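Local structure of peptide synthetase, module 7 (Actinoplanes teichomyceticus, 4TX3) at residues Pro175-Gln179 with Asp296-Met300; Val63-His67 with Val153-Leu158; Glu68-Thr73 with His84-Ala89; Thr20-Leu24 with Pro303-Pro307. The protein recruits the oxygenase OxyB, and probably other crosslinking oxygenases, to the peptide synthetase through its condensation-type X-domain during teicoplanin biosynthesis. One frame throughout, in Å; residues are numbered along the deposited sequence.

Interactions 1 and 4 both join the N-terminal part of the condensation-type fold to the connection between strands 281-288 and 306-313: interaction 1 by apolar side chains and a water, interaction 4 by an arginine reaching backbone carbonyls. Interactions 2 and 3 instead meet around the end of helix 53-66. Interaction 2 is the most buried, a charge cluster beside an apolar helix contact; interaction 3 is a partly exposed hairpin held by backbone bonds and by an arginine and a Thr-His side-chain bond. Gln179 ties interaction 1 to interactions 2 and 3, bonding Arg66 O and Glu68 N. Interaction 4 lies nearest the chain's centre, about 10 Å away centre to centre, against 20 to 23 Å for the others.

Interaction 1: residues Pro175-Gln179 with Asp296-Met300; sequences PLALQ and DLEPM
Met300 (m, t, p) curls its methyl end into a hollow against the backbone of Leu178 and Gln179: its CE lies 3.1 Å from Leu178 O and 3.3 Å from Gln179 C, and its SD 3.8 Å from Leu178 CB. Segment 175-179 is irregular, extended except at Ala177, whose helical angles kink it, and ends with Gln179 as N-cap of helix 180-191. Opposite it, Leu297-Met300 make a type I turn, closed by Met300 N to Leu297 O at 3.0 Å. The connection between strands 281-288 and 306-313, holding this turn, probably corresponds to the floor loop of condensation domains, which reaches from the C-terminal half to the N-terminal one. Leu178 (m, t) fills the notch beside Asp296, CD1 3.4 Å from Asp296 CB and 4.3 Å from Leu297 CD2. Leu176 CD2 rests 4.2 Å from Pro299 CB, flexible branch against rigid ring. Where the backbones come closest (Leu178 to Asp296, CA-CA 6.4 Å), a water fits between them, accepting from Leu178 N and donating to Asp296 O, both at 2.8 Å.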
loop_
_atom_site.group_PDB
_atom_site.type_symbol
_atom_site.label_atom_id
_atom_site.label_comp_id
_atom_site.label_asym_id
_atom_site.label_seq_id
_atom_site.Cartn_x
_atom_site.Cartn_y
_atom_site.Cartn_z
ATOM N N PRO B 175 -13.172 10.511 10.597
ATOM C CA PRO B 175 -12.426 10.077 11.792
ATOM C C PRO B 175 -12.001 8.614 11.720
ATOM O O PRO B 175 -12.608 7.854 10.963
ATOM C CB PRO B 175 -13.428 10.289 12.924
ATOM C CG PRO B 175 -14.774 10.239 12.263
ATOM C CD PRO B 175 -14.580 10.821 10.894
ATOM N N LEU B 176 -10.963 8.224 12.459
ATOM C CA LEU B 176 -10.617 6.801 12.563
ATOM C C LEU B 176 -11.817 6.027 13.095
ATOM O O LEU B 176 -12.623 6.564 13.853
ATOM C CB LEU B 176 -9.414 6.576 13.486
ATOM C CG LEU B 176 -8.057 7.111 13.032
ATOM C CD1 LEU B 176 -7.002 6.873 14.101
ATOM C CD2 LEU B 176 -7.664 6.462 11.725
ATOM N N ALA B 177 -11.948 4.773 12.700
ATOM C CA ALA B 177 -12.994 3.953 13.273
ATOM C C ALA B 177 -12.587 3.566 14.700
ATOM O O ALA B 177 -13.389 3.627 15.630
ATOM C CB ALA B 177 -13.250 2.716 12.409
ATOM N N LEU B 178 -11.320 3.209 14.855
ATOM C CA LEU B 178 -10.729 2.869 16.144
ATOM C C LEU B 178 -9.630 3.829 16.557
ATOM O O LEU B 178 -8.774 4.177 15.747
ATOM C CB LEU B 178 -10.146 1.454 16.103
ATOM C CG LEU B 178 -11.138 0.353 15.751
ATOM C CD1 LEU B 178 -10.429 -0.971 15.863
ATOM C CD2 LEU B 178 -12.338 0.416 16.688
ATOM N N GLN B 179 -9.658 4.247 17.819
ATOM C CA GLN B 179 -8.504 4.868 18.480
ATOM C C GLN B 179 -7.721 3.822 19.288
ATOM O O GLN B 179 -8.260 2.759 19.603
ATOM C CB GLN B 179 -8.958 6.005 19.390
ATOM C CG GLN B 179 -9.601 7.139 18.638
ATOM C CD GLN B 179 -8.614 7.903 17.777
ATOM O OE1 GLN B 179 -7.390 7.880 18.013
ATOM N NE2 GLN B 179 -9.142 8.594 16.770
ATOM N N ASP B 296 -9.321 -2.380 10.636
ATOM C CA ASP B 296 -9.396 -1.098 11.319
ATOM C C ASP B 296 -8.085 -0.617 11.925
ATOM O O ASP B 296 -7.981 0.555 12.290
ATOM C CB ASP B 296 -10.453 -1.146 12.418
ATOM C CG ASP B 296 -11.862 -1.086 11.869
ATOM O OD1 ASP B 296 -12.017 -0.775 10.669
ATOM O OD2 ASP B 296 -12.812 -1.352 12.637
ATOM N N LEU B 297 -7.100 -1.503 12.059
ATOM C CA LEU B 297 -5.789 -1.094 12.565
ATOM C C LEU B 297 -4.851 -0.527 11.490
ATOM O O LEU B 297 -3.885 0.171 11.825
ATOM C CB LEU B 297 -5.086 -2.267 13.246
ATOM C CG LEU B 297 -5.857 -3.031 14.319
ATOM C CD1 LEU B 297 -4.988 -4.162 14.834
ATOM C CD2 LEU B 297 -6.275 -2.097 15.441
ATOM N N GLU B 298 -5.114 -0.845 10.218
ATOM C CA GLU B 298 -4.225 -0.429 9.130
ATOM C C GLU B 298 -3.930 1.069 9.164
ATOM O O GLU B 298 -2.767 1.454 9.118
ATOM C CB GLU B 298 -4.803 -0.819 7.758
ATOM C CG GLU B 298 -3.881 -0.551 6.571
ATOM C CD GLU B 298 -3.860 0.924 6.094
ATOM O OE1 GLU B 298 -4.906 1.606 6.154
ATOM O OE2 GLU B 298 -2.784 1.405 5.658
ATOM N N PRO B 299 -4.972 1.920 9.262
ATOM C CA PRO B 299 -4.680 3.357 9.223
ATOM C C PRO B 299 -4.237 3.990 10.568
ATOM O O PRO B 299 -4.189 5.225 10.680
ATOM C CB PRO B 299 -6.014 3.948 8.779
ATOM C CG PRO B 299 -7.025 3.020 9.341
ATOM C CD PRO B 299 -6.428 1.660 9.330
ATOM N N MET B 300 -3.914 3.173 11.568
ATOM C CA MET B 300 -3.645 3.686 12.911
ATOM C C MET B 300 -2.170 3.799 13.257
ATOM O O MET B 300 -1.344 3.049 12.740
ATOM C CB MET B 300 -4.295 2.793 13.967
ATOM C CG MET B 300 -5.772 2.592 13.815
ATOM S SD MET B 300 -6.510 1.626 15.161
ATOM C CE MET B 300 -6.162 2.653 16.579
HETATM O O HOH W 1 -9.290 2.984 12.958
#

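Interaction 2: residues Val63-His67 with Val153-Leu158; sequences VAARH and VFFRDL
Val63, Asp157 and His67 carry this contact between the last turn of helix 53-66 and the middle of helix 148-166, closest at Val63 and Leu158, CA-CA 6.0 Å. Val63 (t) suits the tight spot because its two short branches spread over the neighbouring helix: CG1 lies 3.6 Å from Phe154 CE2, and CG2 3.5 Å from Leu158 N. Both helices belong to the N-terminal, chloramphenicol acetyltransferase-like half of the condensation fold, where Phe154 and Leu158 also pack on strand 134-142. Asp157 (m) points its carboxylate at the helix end. Its OD2 accepts from His67 NE2 at 2.6 Å and from Arg66 NE at 3.0 Å in a salt bridge, while OD1 pairs with Arg173. His67, just past the helix (phi/psi -113/105), turns its ring (chi1 m) toward helix 148-166, CE1 4.0 Å from Val153 CG1. Arg66, t through chi1 to chi3, stretches past it and packs on Met171 of the OxyB chain; a water links Arg66 NH2 to Asp157 OD2, 2.7 Å from each.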
loop_
_atom_site.group_PDB
_atom_site.type_symbol
_atom_site.label_atom_id
_atom_site.label_comp_id
_atom_site.label_asym_id
_atom_site.label_seq_id
_atom_site.Cartn_x
_atom_site.Cartn_y
_atom_site.Cartn_z
ATOM N N VAL B 63 -2.303 15.920 12.982
ATOM C CA VAL B 63 -2.018 14.503 13.002
ATOM C C VAL B 63 -2.319 13.964 14.389
ATOM O O VAL B 63 -2.853 12.865 14.529
ATOM C CB VAL B 63 -0.569 14.212 12.621
ATOM C CG1 VAL B 63 -0.210 12.729 12.880
ATOM C CG2 VAL B 63 -0.342 14.586 11.165
ATOM N N ALA B 64 -2.004 14.743 15.419
ATOM C CA ALA B 64 -2.275 14.289 16.780
ATOM C C ALA B 64 -3.754 14.417 17.088
ATOM O O ALA B 64 -4.283 13.686 17.936
ATOM C CB ALA B 64 -1.440 15.067 17.805
ATOM N N ALA B 65 -4.424 15.352 16.416
ATOM C CA ALA B 65 -5.871 15.472 16.588
ATOM C C ALA B 65 -6.518 14.180 16.104
ATOM O O ALA B 65 -7.405 13.642 16.753
ATOM C CB ALA B 65 -6.430 16.678 15.840
ATOM N N ARG B 66 -6.031 13.672 14.978
ATOM C CA ARG B 66 -6.552 12.454 14.370
ATOM C C ARG B 66 -6.261 11.216 15.228
ATOM O O ARG B 66 -7.122 10.344 15.359
ATOM C CB ARG B 66 -5.959 12.302 12.964
ATOM C CG ARG B 66 -6.361 11.070 12.172
ATOM C CD ARG B 66 -5.869 11.225 10.730
ATOM N NE ARG B 66 -5.883 9.970 9.986
ATOM C CZ ARG B 66 -6.961 9.463 9.390
ATOM N NH1 ARG B 66 -8.126 10.106 9.441
ATOM N NH2 ARG B 66 -6.872 8.312 8.734
ATOM N N HIS B 67 -5.061 11.155 15.814
ATOM C CA HIS B 67 -4.598 9.988 16.584
ATOM C C HIS B 67 -4.442 10.277 18.078
ATOM O O HIS B 67 -3.464 10.901 18.489
ATOM C CB HIS B 67 -3.250 9.490 16.053
ATOM C CG HIS B 67 -3.265 9.095 14.610
ATOM N ND1 HIS B 67 -3.623 7.833 14.188
ATOM C CD2 HIS B 67 -2.944 9.788 13.491
ATOM C CE1 HIS B 67 -3.539 7.770 12.870
ATOM N NE2 HIS B 67 -3.128 8.940 12.423
ATOM N N VAL B 153 2.428 5.901 8.559
ATOM C CA VAL B 153 1.090 6.440 8.738
ATOM C C VAL B 153 1.200 7.908 9.127
ATOM O O VAL B 153 0.486 8.762 8.584
ATOM C CB VAL B 153 0.279 5.642 9.802
ATOM C CG1 VAL B 153 -1.077 6.321 10.098
ATOM C CG2 VAL B 153 0.065 4.216 9.329
ATOM N N PHE B 154 2.123 8.200 10.043
ATOM C CA PHE B 154 2.317 9.564 10.519
ATOM C C PHE B 154 2.548 10.526 9.340
ATOM O O PHE B 154 1.873 11.553 9.219
ATOM C CB PHE B 154 3.486 9.637 11.505
ATOM C CG PHE B 154 3.673 11.004 12.128
ATOM C CD1 PHE B 154 4.453 11.975 11.498
ATOM C CD2 PHE B 154 3.061 11.326 13.332
ATOM C CE1 PHE B 154 4.607 13.237 12.056
ATOM C CE2 PHE B 154 3.221 12.583 13.902
ATOM C CZ PHE B 154 3.992 13.540 13.263
ATOM N N PHE B 155 3.469 10.179 8.447
ATOM C CA PHE B 155 3.769 11.072 7.340
ATOM C C PHE B 155 2.704 11.039 6.246
ATOM O O PHE B 155 2.543 12.022 5.534
ATOM C CB PHE B 155 5.171 10.774 6.782
ATOM C CG PHE B 155 6.258 11.170 7.737
ATOM C CD1 PHE B 155 6.556 12.506 7.942
ATOM C CD2 PHE B 155 6.931 10.219 8.494
ATOM C CE1 PHE B 155 7.525 12.877 8.861
ATOM C CE2 PHE B 155 7.905 10.588 9.418
ATOM C CZ PHE B 155 8.193 11.908 9.604
ATOM N N ARG B 156 1.944 9.950 6.124
ATOM C CA ARG B 156 0.819 9.985 5.191
ATOM C C ARG B 156 -0.207 10.958 5.735
ATOM O O ARG B 156 -0.831 11.695 4.977
ATOM C CB ARG B 156 0.203 8.595 4.963
ATOM C CG ARG B 156 0.808 7.844 3.739
ATOM C CD ARG B 156 0.630 6.327 3.828
ATOM N NE ARG B 156 -0.623 5.990 4.506
ATOM C CZ ARG B 156 -0.856 4.834 5.123
ATOM N NH1 ARG B 156 0.085 3.895 5.154
ATOM N NH2 ARG B 156 -2.026 4.620 5.710
ATOM N N ASP B 157 -0.361 11.000 7.053
ATOM C CA ASP B 157 -1.374 11.876 7.632
ATOM C C ASP B 157 -0.884 13.325 7.743
ATOM O O ASP B 157 -1.678 14.260 7.635
ATOM C CB ASP B 157 -1.828 11.334 8.982
ATOM C CG ASP B 157 -2.734 10.103 8.838
ATOM O OD1 ASP B 157 -3.255 9.871 7.716
ATOM O OD2 ASP B 157 -2.928 9.366 9.837
ATOM N N LEU B 158 0.421 13.508 7.938
ATOM C CA LEU B 158 1.047 14.831 7.864
ATOM C C LEU B 158 0.844 15.514 6.489
ATOM O O LEU B 158 0.389 16.659 6.406
ATOM C CB LEU B 158 2.544 14.716 8.170
ATOM C CG LEU B 158 3.248 16.054 8.356
ATOM C CD1 LEU B 158 2.592 16.825 9.479
ATOM C CD2 LEU B 158 4.712 15.866 8.632
HETATM O O HOH W 2 -4.326 7.356 8.787
#

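Interaction 3: residues Glu68-Thr73 with His84-Ala89; sequences EILRTT and HIHDAA
Arg71 lays its long side chain (chi1 p, then t, t) along the backbone of Asp87-Ala89: its CD is 3.5 Å from Asp87 O and 3.7 Å from Ala88 CA, and its CB is 4.0 Å from Ala89 CB, where a small methyl permits close approach. At the tip NH1 donates to His86 O at 2.9 Å, and Asp87 O sits over one face of the guanidinium; NE and NH2 donate to Ala64 O and Ala65 O at the end of helix 53-66. An arginine fits here because its several donors can serve carbonyls of two chain segments at once. The segments form a short antiparallel beta hairpin, strands 72-73 and 84-85, following that helix through the 3-10 turn 68-70. Thr73 and His84 are a hydrogen-bonded pair, Thr73 N to His84 O 3.0 Å and His84 N to Thr73 O 2.9 Å. Thr72 and Ile85 are the non-hydrogen-bonded pair, CA-CA 4.4 Å, their side chains on one face and those of Thr73 and His84 on the other. Beyond them His86 N reaches Arg71 O at 2.8 Å. Thr73 OG1 (p) and His86 NE2 share a hydrogen bond of 2.8 Å, and Thr72 OG1 (m) turns back to donate to Glu68 O at 2.6 Å. Ile85 CD1 lies 3.6 Å from Glu68 OE1, whose carboxylate forms a salt bridge with Arg13.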
loop_
_atom_site.group_PDB
_atom_site.type_symbol
_atom_site.label_atom_id
_atom_site.label_comp_id
_atom_site.label_asym_id
_atom_site.label_seq_id
_atom_site.Cartn_x
_atom_site.Cartn_y
_atom_site.Cartn_z
ATOM N N GLU B 68 -5.377 9.797 18.892
ATOM C CA GLU B 68 -5.345 10.053 20.337
ATOM C C GLU B 68 -4.037 9.681 21.028
ATOM O O GLU B 68 -3.599 10.375 21.941
ATOM C CB GLU B 68 -6.482 9.310 21.031
ATOM C CG GLU B 68 -7.832 9.922 20.791
ATOM C CD GLU B 68 -8.957 9.043 21.296
ATOM O OE1 GLU B 68 -8.676 7.965 21.888
ATOM O OE2 GLU B 68 -10.126 9.434 21.084
ATOM N N ILE B 69 -3.421 8.588 20.604
ATOM C CA ILE B 69 -2.215 8.139 21.279
ATOM C C ILE B 69 -1.077 9.172 21.231
ATOM O O ILE B 69 -0.264 9.211 22.152
ATOM C CB ILE B 69 -1.705 6.785 20.716
ATOM C CG1 ILE B 69 -0.712 6.173 21.717
ATOM C CG2 ILE B 69 -1.160 6.927 19.264
ATOM C CD1 ILE B 69 -0.298 4.785 21.389
ATOM N N LEU B 70 -1.044 10.022 20.196
ATOM C CA LEU B 70 -0.066 11.115 20.112
ATOM C C LEU B 70 -0.354 12.312 21.045
ATOM O O LEU B 70 0.476 13.223 21.177
ATOM C CB LEU B 70 0.017 11.632 18.683
ATOM C CG LEU B 70 0.528 10.695 17.598
ATOM C CD1 LEU B 70 0.624 11.461 16.287
ATOM C CD2 LEU B 70 1.865 10.119 18.003
ATOM N N ARG B 71 -1.535 12.343 21.653
ATOM C CA ARG B 71 -1.826 13.333 22.689
ATOM C C ARG B 71 -2.174 12.595 23.983
ATOM O O ARG B 71 -3.027 13.011 24.758
ATOM C CB ARG B 71 -2.949 14.290 22.263
ATOM C CG ARG B 71 -4.100 13.641 21.510
ATOM C CD ARG B 71 -5.046 14.694 20.933
ATOM N NE ARG B 71 -5.980 14.148 19.953
ATOM C CZ ARG B 71 -7.175 13.646 20.263
ATOM N NH1 ARG B 71 -7.580 13.620 21.532
ATOM N NH2 ARG B 71 -7.966 13.166 19.307
ATOM N N THR B 72 -1.503 11.475 24.192
ATOM C CA THR B 72 -1.674 10.710 25.406
ATOM C C THR B 72 -0.432 10.823 26.294
ATOM O O THR B 72 0.692 10.737 25.802
ATOM C CB THR B 72 -1.940 9.236 25.087
ATOM O OG1 THR B 72 -3.058 9.140 24.198
ATOM C CG2 THR B 72 -2.242 8.466 26.350
ATOM N N THR B 73 -0.641 11.031 27.591
ATOM C CA THR B 73 0.426 10.908 28.570
ATOM C C THR B 73 0.130 9.698 29.408
ATOM O O THR B 73 -0.973 9.160 29.326
ATOM C CB THR B 73 0.553 12.141 29.485
ATOM O OG1 THR B 73 -0.743 12.490 30.004
ATOM C CG2 THR B 73 1.162 13.312 28.725
ATOM N N HIS B 84 -3.802 8.778 29.794
ATOM C CA HIS B 84 -4.524 10.038 29.868
ATOM C C HIS B 84 -4.566 10.754 28.501
ATOM O O HIS B 84 -3.569 11.319 28.032
ATOM C CB HIS B 84 -3.911 10.964 30.915
ATOM C CG HIS B 84 -4.732 12.191 31.166
ATOM N ND1 HIS B 84 -5.145 12.567 32.425
ATOM C CD2 HIS B 84 -5.248 13.110 30.312
ATOM C CE1 HIS B 84 -5.866 13.671 32.338
ATOM N NE2 HIS B 84 -5.946 14.018 31.068
ATOM N N ILE B 85 -5.743 10.758 27.893
ATOM C CA ILE B 85 -5.914 11.298 26.556
ATOM C C ILE B 85 -6.291 12.774 26.606
ATOM O O ILE B 85 -7.379 13.128 27.023
ATOM C CB ILE B 85 -6.980 10.482 25.802
ATOM C CG1 ILE B 85 -6.526 9.015 25.714
ATOM C CG2 ILE B 85 -7.261 11.072 24.433
ATOM C CD1 ILE B 85 -7.632 8.043 25.295
ATOM N N HIS B 86 -5.376 13.634 26.191
ATOM C CA HIS B 86 -5.642 15.066 26.131
ATOM C C HIS B 86 -6.429 15.426 24.866
ATOM O O HIS B 86 -6.353 14.716 23.862
ATOM C CB HIS B 86 -4.323 15.845 26.188
ATOM C CG HIS B 86 -3.493 15.542 27.399
ATOM N ND1 HIS B 86 -3.512 16.329 28.533
ATOM C CD2 HIS B 86 -2.636 14.523 27.664
ATOM C CE1 HIS B 86 -2.696 15.816 29.438
ATOM N NE2 HIS B 86 -2.149 14.721 28.938
ATOM N N ASP B 87 -7.187 16.518 24.930
ATOM C CA ASP B 87 -7.904 17.051 23.769
ATOM C C ASP B 87 -6.995 17.411 22.602
ATOM O O ASP B 87 -7.395 17.296 21.442
ATOM C CB ASP B 87 -8.683 18.302 24.146
ATOM C CG ASP B 87 -9.943 17.993 24.898
ATOM O OD1 ASP B 87 -10.387 16.819 24.866
ATOM O OD2 ASP B 87 -10.491 18.935 25.508
ATOM N N ALA B 88 -5.794 17.889 22.912
ATOM C CA ALA B 88 -4.825 18.232 21.879
ATOM C C ALA B 88 -3.372 18.037 22.323
ATOM O O ALA B 88 -3.071 17.887 23.514
ATOM C CB ALA B 88 -5.037 19.655 21.426
ATOM N N ALA B 89 -2.479 18.017 21.339
ATOM C CA ALA B 89 -1.041 18.046 21.590
ATOM C C ALA B 89 -0.504 19.417 21.210
ATOM O O ALA B 89 -0.773 19.917 20.108
ATOM C CB ALA B 89 -0.317 16.943 20.810
#

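Interaction 4: residues Thr20-Leu24 with Pro303-Pro307; sequences TARQL and PFARP
A carbonyl crowds the flat face of a guanidinium without bonding to it: Ala305 O comes within 2.9 Å of Arg22 NH1, but at an angle too poor for a hydrogen bond. The bond that does form runs from Arg22 NH1 to Pro303 O, 3.1 Å long, near the guanidinium plane. Arg22 leaves the first turn of helix 21-28 with chi1 t, then bends through chi2 144° and chi3 -37° to curl against 303-307; its NE is 3.7 Å from Pro307 CD. Arg22 and Pro303 lie closest in backbone, CA-CA 7.2 Å. The helix begins with a capping box, Gln23 N to Thr20 OG1 at 3.1 Å and Thr20 N to Gln23 OE1 at 2.8 Å, so Gln23 (m, t) folds back and sets its CG 3.9 Å from Pro303 CG. Segment 303-307 leads into strand 306-313 in the C-terminal half of the condensation fold, and Phe304 meets Tyr183 and Phe180 of helix 180-191 edge-to-face. A water 2.9 Å from both Thr20 OG1 and Pro303 O donates to the carbonyl. With its charge met by Glu343, Arg22 can spend NH1 on a neutral carbonyl, so polar, directional bonds as well as proline packing hold helix 21-28 to the approach of strand 306-313.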
loop_
_atom_site.group_PDB
_atom_site.type_symbol
_atom_site.label_atom_id
_atom_site.label_comp_id
_atom_site.label_asym_id
_atom_site.label_seq_id
_atom_site.Cartn_x
_atom_site.Cartn_y
_atom_site.Cartn_z
ATOM N N THR B 20 -1.639 -1.154 27.085
ATOM C CA THR B 20 -1.436 -2.526 26.620
ATOM C C THR B 20 -0.256 -3.114 27.373
ATOM O O THR B 20 0.489 -2.386 28.030
ATOM C CB THR B 20 -1.144 -2.637 25.117
ATOM O OG1 THR B 20 0.103 -1.988 24.828
ATOM C CG2 THR B 20 -2.279 -2.050 24.272
ATOM N N ALA B 21 -0.083 -4.427 27.260
ATOM C CA ALA B 21 1.053 -5.104 27.874
ATOM C C ALA B 21 2.373 -4.569 27.321
ATOM O O ALA B 21 3.323 -4.383 28.070
ATOM C CB ALA B 21 0.951 -6.622 27.668
ATOM N N ARG B 22 2.420 -4.300 26.017
ATOM C CA ARG B 22 3.623 -3.744 25.399
ATOM C C ARG B 22 3.946 -2.356 25.963
ATOM O O ARG B 22 5.104 -2.064 26.258
ATOM C CB ARG B 22 3.472 -3.685 23.876
ATOM C CG ARG B 22 4.760 -3.325 23.110
ATOM C CD ARG B 22 4.870 -4.079 21.789
ATOM N NE ARG B 22 4.355 -5.433 21.956
ATOM C CZ ARG B 22 3.250 -5.890 21.376
ATOM N NH1 ARG B 22 2.563 -5.115 20.541
ATOM N NH2 ARG B 22 2.838 -7.127 21.622
ATOM N N GLN B 23 2.925 -1.514 26.133
ATOM C CA GLN B 23 3.118 -0.169 26.696
ATOM C C GLN B 23 3.624 -0.194 28.151
ATOM O O GLN B 23 4.540 0.556 28.525
ATOM C CB GLN B 23 1.812 0.626 26.643
ATOM C CG GLN B 23 1.327 1.010 25.255
ATOM C CD GLN B 23 -0.001 1.761 25.308
ATOM O OE1 GLN B 23 -0.958 1.301 25.929
ATOM N NE2 GLN B 23 -0.053 2.929 24.670
ATOM N N LEU B 24 3.001 -1.043 28.969
ATOM C CA LEU B 24 3.374 -1.179 30.370
ATOM C C LEU B 24 4.839 -1.595 30.525
ATOM O O LEU B 24 5.516 -1.144 31.451
ATOM C CB LEU B 24 2.465 -2.191 31.068
ATOM C CG LEU B 24 2.708 -2.414 32.566
ATOM C CD1 LEU B 24 2.532 -1.127 33.324
ATOM C CD2 LEU B 24 1.786 -3.509 33.112
ATOM N N PRO B 303 1.785 1.157 19.136
ATOM C CA PRO B 303 2.790 0.104 19.321
ATOM C C PRO B 303 2.208 -1.274 19.002
ATOM O O PRO B 303 2.084 -2.129 19.893
ATOM C CB PRO B 303 3.140 0.224 20.794
ATOM C CG PRO B 303 1.884 0.744 21.434
ATOM C CD PRO B 303 1.300 1.695 20.420
ATOM N N PHE B 304 1.860 -1.477 17.733
ATOM C CA PHE B 304 1.199 -2.692 17.284
ATOM C C PHE B 304 2.138 -3.844 16.955
ATOM O O PHE B 304 1.692 -4.982 16.866
ATOM C CB PHE B 304 0.350 -2.408 16.042
ATOM C CG PHE B 304 -0.835 -1.549 16.311
ATOM C CD1 PHE B 304 -1.895 -2.030 17.086
ATOM C CD2 PHE B 304 -0.909 -0.267 15.777
ATOM C CE1 PHE B 304 -2.991 -1.242 17.336
ATOM C CE2 PHE B 304 -2.017 0.539 16.026
ATOM C CZ PHE B 304 -3.059 0.053 16.802
ATOM N N ALA B 305 3.415 -3.573 16.724
ATOM C CA ALA B 305 4.274 -4.654 16.265
ATOM C C ALA B 305 4.528 -5.602 17.435
ATOM O O ALA B 305 4.701 -5.155 18.565
ATOM C CB ALA B 305 5.591 -4.110 15.666
ATOM N N ARG B 306 4.532 -6.904 17.166
ATOM C CA ARG B 306 4.523 -7.920 18.237
ATOM C C ARG B 306 5.683 -8.895 18.168
ATOM O O ARG B 306 5.849 -9.599 17.157
ATOM C CB ARG B 306 3.229 -8.703 18.163
ATOM C CG ARG B 306 2.785 -8.805 16.746
ATOM C CD ARG B 306 1.333 -9.076 16.613
ATOM N NE ARG B 306 1.048 -9.273 15.212
ATOM C CZ ARG B 306 0.283 -10.248 14.757
ATOM N NH1 ARG B 306 -0.255 -11.110 15.618
ATOM N NH2 ARG B 306 0.085 -10.378 13.445
ATOM N N PRO B 307 6.491 -8.945 19.241
ATOM C CA PRO B 307 7.571 -9.931 19.368
ATOM C C PRO B 307 7.009 -11.342 19.313
ATOM O O PRO B 307 5.880 -11.585 19.731
ATOM C CB PRO B 307 8.176 -9.631 20.740
ATOM C CG PRO B 307 7.793 -8.211 21.021
ATOM C CD PRO B 307 6.429 -8.047 20.404
HETATM O O HOH W 3 0.381 -2.817 22.104
#